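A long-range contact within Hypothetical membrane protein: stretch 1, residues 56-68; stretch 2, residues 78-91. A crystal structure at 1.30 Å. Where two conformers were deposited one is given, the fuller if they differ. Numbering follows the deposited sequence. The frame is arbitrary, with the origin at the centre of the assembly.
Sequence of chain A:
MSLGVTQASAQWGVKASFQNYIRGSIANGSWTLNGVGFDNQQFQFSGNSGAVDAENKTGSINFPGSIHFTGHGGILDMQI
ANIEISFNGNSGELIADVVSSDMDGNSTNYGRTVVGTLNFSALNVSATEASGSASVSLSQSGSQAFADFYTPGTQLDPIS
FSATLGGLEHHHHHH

Stretch 1, residues 56-68: NKTGSINFPGSIH
Stretch 2 78-91: MQIANIEISFNGNS

Two antiparallel ladders join the stretches. Strand 58-62 runs against 83-88 at 173°, and 66-68 against 78-81 at 171°; both pairs of axes approach to 4.6 Å. Thr 58 pairs with Asn 88, Ser 60 with Ser 86 and Asn 62 with Glu 84. The register then shifts by one, and Ser 66 faces Ala 81.

Before the ladder, Lys 57 starts sideways; chi1 to chi4 are all t, and NZ gives a 2.8 Å hydrogen bond to Asn 90 OD1.

Gly 59 and Phe 87 form a hydrogen-bonded pair: Gly 59 N to Phe 87 O is 3.0 Å. Phe 87 has chi1 61° (p) and chi2 -91°, which lays its ring over Gly 59. Gly 59 CA sits 3.9 Å from the centroid of the Phe 87 ring, over the face. A CB on Gly 59 would lie 2.6 Å from Phe 87 CZ, a clash.

Ile 61 (m, m) pairs with Ile 85 (m, t) on the same face as Phe 87. Ile 61 N to Ile 85 O is 2.8 Å. Phe 63 (m, chi2 -87°) brings CD2 to 3.9 Å from CG1 of Ile 83 (p, t). These residues are buried.

The other face is polar. Glu 84 is extended (t, t, chi3 -12°), and its OE2 accepts a hydrogen bond from Ser 60 OG at 2.8 Å. Ser 60 chi1 is -91°, off the wells.

At the corner, phi/psi is 55/55 for Asn 82 and 105/157 for Gly 65. Asn 82 starts away from stretch 1, but with chi1 -62° (m) its end comes nearer, and OD1 accepts from water 2 at 2.7 Å. Water 2 accepts from Gly 65 N (2.8 Å).

Beyond it, Ile 67 N to Ile 80 O is 2.9 Å; both side chains are m, t. His 68 (t, chi2 173°) lies against Gln 79 (m, t, chi3 56°), with Gln 79 CG 3.8 Å from the centroid of the His 68 ring, over its face.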

ATOM      1  N   ASN A  56      -9.865 -11.547 -18.808  1.00 17.55           N
ATOM      2  CA  ASN A  56     -10.627 -11.832 -17.600  1.00 18.15           C
ATOM      3  C   ASN A  56     -10.603 -10.706 -16.576  1.00 17.09           C
ATOM      4  O   ASN A  56     -11.210 -10.846 -15.505  1.00 18.61           O
ATOM      5  CB  ASN A  56     -10.144 -13.145 -16.986  1.00 19.89           C
ATOM      6  CG  ASN A  56     -10.385 -14.317 -17.903  1.00 22.37           C
ATOM      7  OD1 ASN A  56     -11.512 -14.546 -18.347  1.00 23.96           O
ATOM      8  ND2 ASN A  56      -9.323 -15.043 -18.232  1.00 22.45           N
ATOM      9  N   LYS A  57      -9.964  -9.586 -16.897  1.00 16.81           N
ATOM     10  CA  LYS A  57      -9.832  -8.433 -16.004  1.00 16.34           C
ATOM     11  C   LYS A  57      -9.296  -8.826 -14.627  1.00 15.38           C
ATOM     12  O   LYS A  57      -9.878  -8.507 -13.591  1.00 16.12           O
ATOM     13  CB  LYS A  57     -11.127  -7.614 -15.906  1.00 18.02           C
ATOM     14  CG  LYS A  57     -10.882  -6.144 -15.555  1.00 19.04           C
ATOM     15  CD  LYS A  57     -12.176  -5.346 -15.418  1.00 20.35           C
ATOM     16  CE  LYS A  57     -11.866  -3.862 -15.236  1.00 22.12           C
ATOM     17  NZ  LYS A  57     -13.062  -3.026 -14.925  1.00 23.40           N
ATOM     18  N   THR A  58      -8.167  -9.534 -14.624  1.00 13.83           N
ATOM     19  CA  THR A  58      -7.423  -9.813 -13.405  1.00 13.46           C
ATOM     20  C   THR A  58      -5.989  -9.352 -13.600  1.00 12.31           C
ATOM     21  O   THR A  58      -5.502  -9.229 -14.726  1.00 13.16           O
ATOM     22  CB  THR A  58      -7.410 -11.303 -13.039  1.00 15.54           C
ATOM     23  OG1 THR A  58      -6.592 -12.022 -13.972  1.00 17.17           O
ATOM     24  CG2 THR A  58      -8.824 -11.873 -13.034  1.00 15.97           C
ATOM     25  N   GLY A  59      -5.299  -9.111 -12.498  1.00 11.41           N
ATOM     26  CA  GLY A  59      -3.921  -8.678 -12.624  1.00 11.25           C
ATOM     27  C   GLY A  59      -3.251  -8.582 -11.275  1.00 10.17           C
ATOM     28  O   GLY A  59      -3.897  -8.633 -10.220  1.00 10.78           O
ATOM     29  N   SER A  60      -1.929  -8.453 -11.337  1.00 10.21           N
ATOM     30  CA  SER A  60      -1.091  -8.134 -10.192  1.00 11.39           C
ATOM     31  C   SER A  60      -0.028  -7.163 -10.667  1.00 11.65           C
ATOM     32  O   SER A  60       0.674  -7.442 -11.644  1.00 12.54           O
ATOM     33  CB  SER A  60      -0.414  -9.382  -9.628  1.00 14.29           C
ATOM     34  OG  SER A  60      -1.209  -9.961  -8.621  1.00 16.82           O
ATOM     35  N   ILE A  61       0.077  -6.033  -9.976  1.00 11.59           N
ATOM     36  CA  ILE A  61       1.044  -4.986 -10.277  1.00 11.55           C
ATOM     37  C   ILE A  61       1.974  -4.910  -9.070  1.00 10.87           C
ATOM     38  O   ILE A  61       1.529  -4.592  -7.958  1.00 10.59           O
ATOM     39  CB  ILE A  61       0.355  -3.629 -10.507  1.00 13.69           C
ATOM     40  CG1 ILE A  61      -0.941  -3.772 -11.326  1.00 16.00           C
ATOM     41  CG2 ILE A  61       1.330  -2.649 -11.147  1.00 13.58           C
ATOM     42  CD1 ILE A  61      -0.714  -4.163 -12.752  1.00 16.65           C
ATOM     43  N   ASN A  62       3.255  -5.210  -9.277  1.00 12.11           N
ATOM     44  CA  ASN A  62       4.215  -5.359  -8.189  1.00 12.85           C
ATOM     45  C   ASN A  62       5.173  -4.178  -8.119  1.00 11.45           C
ATOM     46  O   ASN A  62       5.674  -3.709  -9.148  1.00 12.40           O
ATOM     47  CB  ASN A  62       5.053  -6.624  -8.379  1.00 15.40           C
ATOM     48  CG  ASN A  62       4.251  -7.879  -8.197  1.00 20.13           C
ATOM     49  OD1 ASN A  62       3.947  -8.270  -7.070  1.00 22.02           O
ATOM     50  ND2 ASN A  62       3.914  -8.532  -9.300  1.00 21.82           N
ATOM     51  N   PHE A  63       5.462  -3.732  -6.895  1.00  9.49           N
ATOM     52  CA  PHE A  63       6.390  -2.630  -6.695  1.00  8.73           C
ATOM     53  C   PHE A  63       7.445  -2.992  -5.663  1.00  9.05           C
ATOM     54  O   PHE A  63       7.123  -3.606  -4.639  1.00 11.00           O
ATOM     55  CB  PHE A  63       5.643  -1.379  -6.220  1.00  8.76           C
ATOM     56  CG  PHE A  63       4.614  -0.905  -7.200  1.00  8.46           C
ATOM     57  CD1 PHE A  63       4.969  -0.039  -8.221  1.00  8.39           C
ATOM     58  CD2 PHE A  63       3.300  -1.354  -7.132  1.00  8.63           C
ATOM     59  CE1 PHE A  63       4.037   0.387  -9.148  1.00  9.22           C
ATOM     60  CE2 PHE A  63       2.366  -0.932  -8.060  1.00  9.93           C
ATOM     61  CZ  PHE A  63       2.738  -0.059  -9.064  1.00  9.52           C
ATOM     62  N   PRO A  64       8.697  -2.613  -5.889  1.00  7.51           N
ATOM     63  CA  PRO A  64       9.718  -2.728  -4.845  1.00  7.26           C
ATOM     64  C   PRO A  64       9.635  -1.506  -3.934  1.00  7.34           C
ATOM     65  O   PRO A  64       8.844  -0.587  -4.152  1.00  8.15           O
ATOM     66  CB  PRO A  64      11.009  -2.697  -5.658  1.00  7.56           C
ATOM     67  CG  PRO A  64      10.680  -1.687  -6.722  1.00  8.71           C
ATOM     68  CD  PRO A  64       9.227  -1.926  -7.083  1.00  8.66           C
ATOM     69  N   GLY A  65      10.475  -1.503  -2.906  1.00  7.07           N
ATOM     70  CA  GLY A  65      10.628  -0.331  -2.072  1.00  7.43           C
ATOM     71  C   GLY A  65       9.940  -0.475  -0.724  1.00  7.01           C
ATOM     72  O   GLY A  65       8.987  -1.242  -0.546  1.00  7.44           O
ATOM     73  N   SER A  66      10.426   0.306   0.235  1.00  7.28           N
ATOM     74  CA  SER A  66       9.899   0.256   1.589  1.00  7.76           C
ATOM     75  C   SER A  66       9.719   1.651   2.175  1.00  7.42           C
ATOM     76  O   SER A  66      10.427   2.603   1.824  1.00  7.28           O
ATOM     77  CB  SER A  66      10.794  -0.578   2.503  1.00  9.80           C
ATOM     78  OG  SER A  66      12.100  -0.060   2.527  1.00 11.25           O
ATOM     79  N   ILE A  67       8.751   1.736   3.085  1.00  7.71           N
ATOM     80  CA  ILE A  67       8.505   2.893   3.933  1.00  7.46           C
ATOM     81  C   ILE A  67       8.745   2.448   5.366  1.00  7.43           C
ATOM     82  O   ILE A  67       8.264   1.384   5.773  1.00  8.83           O
ATOM     83  CB  ILE A  67       7.052   3.378   3.796  1.00  8.45           C
ATOM     84  CG1 ILE A  67       6.684   3.616   2.330  1.00 10.35           C
ATOM     85  CG2 ILE A  67       6.833   4.617   4.666  1.00  9.37           C
ATOM     86  CD1 ILE A  67       5.200   3.682   2.119  1.00 11.46           C
ATOM     87  N   HIS A  68       9.456   3.270   6.139  1.00  7.85           N
ATOM     88  CA  HIS A  68       9.782   2.951   7.527  0.57  7.36           C
ATOM     89  C   HIS A  68       9.314   4.109   8.404  1.00  7.10           C
ATOM     90  O   HIS A  68       9.949   5.169   8.439  1.00  8.54           O
ATOM     91  CB  HIS A  68      11.280   2.712   7.676  0.57  9.13           C
ATOM     92  CG  HIS A  68      11.665   2.085   8.978  0.57 10.81           C
ATOM     93  ND1 HIS A  68      12.948   1.661   9.246  0.57 13.80           N
ATOM     94  CD2 HIS A  68      10.937   1.806  10.086  0.57 11.81           C
ATOM     95  CE1 HIS A  68      12.994   1.149  10.463  0.57 13.80           C
ATOM     96  NE2 HIS A  68      11.787   1.225  10.994  0.57 13.01           N
ATOM     97  N   MET A  78       7.263   0.837  12.171  1.00  8.69           N
ATOM     98  CA  MET A  78       6.375   0.166  11.229  1.00  8.28           C
ATOM     99  C   MET A  78       7.007   0.203   9.850  1.00  9.20           C
ATOM    100  O   MET A  78       7.284   1.282   9.319  1.00  9.85           O
ATOM    101  CB  MET A  78       4.998   0.831  11.198  1.00  9.46           C
ATOM    102  CG  MET A  78       4.021   0.111  10.288  1.00 11.20           C
ATOM    103  SD  MET A  78       2.411   0.918  10.291  1.00 13.44           S
ATOM    104  CE  MET A  78       1.374  -0.393   9.652  1.00 13.59           C
ATOM    105  N   GLN A  79       7.222  -0.971   9.271  1.00  8.83           N
ATOM    106  CA  GLN A  79       7.799  -1.094   7.944  1.00 10.28           C
ATOM    107  C   GLN A  79       6.768  -1.700   7.007  1.00  9.30           C
ATOM    108  O   GLN A  79       6.152  -2.721   7.329  1.00  9.83           O
ATOM    109  CB  GLN A  79       9.038  -1.987   7.984  1.00 13.82           C
ATOM    110  CG  GLN A  79      10.133  -1.482   8.906  1.00 19.05           C
ATOM    111  CD  GLN A  79      11.302  -2.433   8.958  1.00 24.30           C
ATOM    112  OE1 GLN A  79      11.881  -2.777   7.926  1.00 26.51           O
ATOM    113  NE2 GLN A  79      11.648  -2.879  10.158  1.00 26.16           N
ATOM    114  N   ILE A  80       6.599  -1.072   5.847  1.00  8.26           N
ATOM    115  CA  ILE A  80       5.731  -1.567   4.784  1.00  7.92           C
ATOM    116  C   ILE A  80       6.588  -1.666   3.527  1.00  8.09           C
ATOM    117  O   ILE A  80       7.188  -0.668   3.103  1.00  9.09           O
ATOM    118  CB  ILE A  80       4.532  -0.633   4.549  1.00  8.41           C
ATOM    119  CG1 ILE A  80       3.726  -0.441   5.840  1.00  9.40           C
ATOM    120  CG2 ILE A  80       3.651  -1.167   3.424  1.00  9.73           C
ATOM    121  CD1 ILE A  80       2.601   0.556   5.719  1.00 10.11           C
ATOM    122  N   ALA A  81       6.662  -2.860   2.936  1.00  7.94           N
ATOM    123  CA  ALA A  81       7.557  -3.067   1.802  1.00  8.26           C
ATOM    124  C   ALA A  81       6.894  -3.902   0.714  1.00  7.35           C
ATOM    125  O   ALA A  81       5.984  -4.694   0.967  1.00  8.00           O
ATOM    126  CB  ALA A  81       8.851  -3.758   2.229  1.00  9.40           C
ATOM    127  N   ASN A  82       7.387  -3.723  -0.515  1.00  6.85           N
ATOM    128  CA  ASN A  82       7.013  -4.583  -1.641  1.00  7.81           C
ATOM    129  C   ASN A  82       5.499  -4.633  -1.851  1.00  7.38           C
ATOM    130  O   ASN A  82       4.882  -5.709  -1.898  1.00  8.61           O
ATOM    131  CB  ASN A  82       7.592  -5.984  -1.457  1.00  8.45           C
ATOM    132  CG  ASN A  82       9.087  -5.980  -1.424  1.00  9.29           C
ATOM    133  OD1 ASN A  82       9.724  -5.414  -2.310  1.00 10.00           O
ATOM    134  ND2 ASN A  82       9.666  -6.602  -0.404  1.00 10.82           N
ATOM    135  N   ILE A  83       4.889  -3.456  -2.004  1.00  7.21           N
ATOM    136  CA  ILE A  83       3.441  -3.430  -2.182  1.00  7.40           C
ATOM    137  C   ILE A  83       3.063  -4.053  -3.520  1.00  8.01           C
ATOM    138  O   ILE A  83       3.831  -4.034  -4.496  1.00  9.13           O
ATOM    139  CB  ILE A  83       2.811  -2.035  -2.011  1.00  9.18           C
ATOM    140  CG1 ILE A  83       3.119  -1.134  -3.202  1.00  9.67           C
ATOM    141  CG2 ILE A  83       3.216  -1.408  -0.692  1.00  9.78           C
ATOM    142  CD1 ILE A  83       2.140   0.030  -3.305  1.00 10.62           C
ATOM    143  N   GLU A  84       1.863  -4.619  -3.559  1.00  7.49           N
ATOM    144  CA  GLU A  84       1.317  -5.261  -4.744  1.00  8.03           C
ATOM    145  C   GLU A  84      -0.162  -4.925  -4.806  1.00  8.16           C
ATOM    146  O   GLU A  84      -0.872  -5.050  -3.801  1.00  8.90           O
ATOM    147  CB  GLU A  84       1.499  -6.782  -4.668  1.00  9.02           C
ATOM    148  CG  GLU A  84       0.721  -7.562  -5.709  1.00 11.10           C
ATOM    149  CD  GLU A  84       0.886  -9.056  -5.546  1.00 12.94           C
ATOM    150  OE1 GLU A  84       1.778  -9.484  -4.773  1.00 14.05           O
ATOM    151  OE2 GLU A  84       0.118  -9.806  -6.186  1.00 14.20           O
ATOM    152  N   ILE A  85      -0.612  -4.456  -5.965  1.00  8.25           N
ATOM    153  CA  ILE A  85      -2.028  -4.280  -6.253  1.00  9.04           C
ATOM    154  C   ILE A  85      -2.486  -5.499  -7.039  1.00  9.33           C
ATOM    155  O   ILE A  85      -2.026  -5.733  -8.160  1.00  9.56           O
ATOM    156  CB  ILE A  85      -2.271  -2.996  -7.059  1.00  9.61           C
ATOM    157  CG1 ILE A  85      -1.834  -1.769  -6.253  1.00 10.16           C
ATOM    158  CG2 ILE A  85      -3.729  -2.897  -7.456  1.00 10.40           C
ATOM    159  CD1 ILE A  85      -1.805  -0.494  -7.062  1.00 10.71           C
ATOM    160  N   SER A  86      -3.382  -6.279  -6.454  1.00  9.94           N
ATOM    161  CA  SER A  86      -3.966  -7.440  -7.104  1.00 10.72           C
ATOM    162  C   SER A  86      -5.442  -7.155  -7.327  1.00 11.05           C
ATOM    163  O   SER A  86      -6.107  -6.595  -6.453  1.00 12.32           O
ATOM    164  CB  SER A  86      -3.788  -8.669  -6.213  1.00 13.44           C
ATOM    165  OG  SER A  86      -4.246  -9.842  -6.844  1.00 15.21           O
ATOM    166  N   PHE A  87      -5.956  -7.508  -8.506  1.00 11.09           N
ATOM    167  CA  PHE A  87      -7.359  -7.252  -8.788  1.00 11.66           C
ATOM    168  C   PHE A  87      -7.986  -8.420  -9.531  1.00 12.24           C
ATOM    169  O   PHE A  87      -7.331  -9.126 -10.297  1.00 12.21           O
ATOM    170  CB  PHE A  87      -7.616  -5.915  -9.518  1.00 11.99           C
ATOM    171  CG  PHE A  87      -6.959  -5.799 -10.874  1.00 12.56           C
ATOM    172  CD1 PHE A  87      -5.685  -5.258 -11.005  1.00 13.70           C
ATOM    173  CD2 PHE A  87      -7.638  -6.186 -12.025  1.00 13.19           C
ATOM    174  CE1 PHE A  87      -5.094  -5.135 -12.260  1.00 13.62           C
ATOM    175  CE2 PHE A  87      -7.050  -6.062 -13.272  1.00 13.49           C
ATOM    176  CZ  PHE A  87      -5.781  -5.535 -13.388  1.00 13.61           C
ATOM    177  N   ASN A  88      -9.270  -8.608  -9.263  1.00 13.29           N
ATOM    178  CA  ASN A  88     -10.112  -9.582  -9.959  0.54 15.02           C
ATOM    179  C   ASN A  88     -11.417  -8.840 -10.221  1.00 14.81           C
ATOM    180  O   ASN A  88     -12.199  -8.625  -9.289  1.00 15.29           O
ATOM    181  CB  ASN A  88     -10.363 -10.813  -9.094  0.54 17.49           C
ATOM    182  CG  ASN A  88      -9.117 -11.649  -8.874  0.54 19.72           C
ATOM    183  OD1 ASN A  88      -8.322 -11.380  -7.974  0.54 20.29           O
ATOM    184  ND2 ASN A  88      -8.956 -12.690  -9.681  0.54 20.74           N
ATOM    185  N   GLY A  89     -11.643  -8.438 -11.467  1.00 14.44           N
ATOM    186  CA  GLY A  89     -12.774  -7.551 -11.631  1.00 15.37           C
ATOM    187  C   GLY A  89     -12.509  -6.253 -10.891  1.00 15.74           C
ATOM    188  O   GLY A  89     -11.363  -5.837 -10.705  1.00 17.14           O
ATOM    189  N   ASN A  90     -13.581  -5.625 -10.415  1.00 15.03           N
ATOM    190  CA  ASN A  90     -13.505  -4.318  -9.775  1.00 15.94           C
ATOM    191  C   ASN A  90     -13.225  -4.393  -8.272  1.00 14.83           C
ATOM    192  O   ASN A  90     -13.441  -3.408  -7.554  1.00 15.87           O
ATOM    193  CB  ASN A  90     -14.768  -3.511 -10.082  1.00 18.56           C
ATOM    194  CG  ASN A  90     -14.899  -3.199 -11.559  1.00 21.52           C
ATOM    195  OD1 ASN A  90     -13.903  -2.931 -12.237  1.00 23.13           O
ATOM    196  ND2 ASN A  90     -16.123  -3.247 -12.072  1.00 22.56           N
ATOM    197  N   SER A  91     -12.739  -5.526  -7.784  1.00 13.40           N
ATOM    198  CA  SER A  91     -12.291  -5.650  -6.407  1.00 15.10           C
ATOM    199  C   SER A  91     -10.879  -6.212  -6.409  1.00 13.07           C
ATOM    200  O   SER A  91     -10.372  -6.675  -7.433  1.00 13.58           O
ATOM    201  CB  SER A  91     -13.215  -6.553  -5.588  1.00 18.42           C
ATOM    202  OG  SER A  91     -13.195  -7.872  -6.094  1.00 21.85           O
TER
HETATM  203  O   HOH W   1       6.640  -1.154  -2.282  1.00  8.43           O
HETATM  204  O   HOH W   2      11.905  -3.869  -2.229  1.00 10.26           O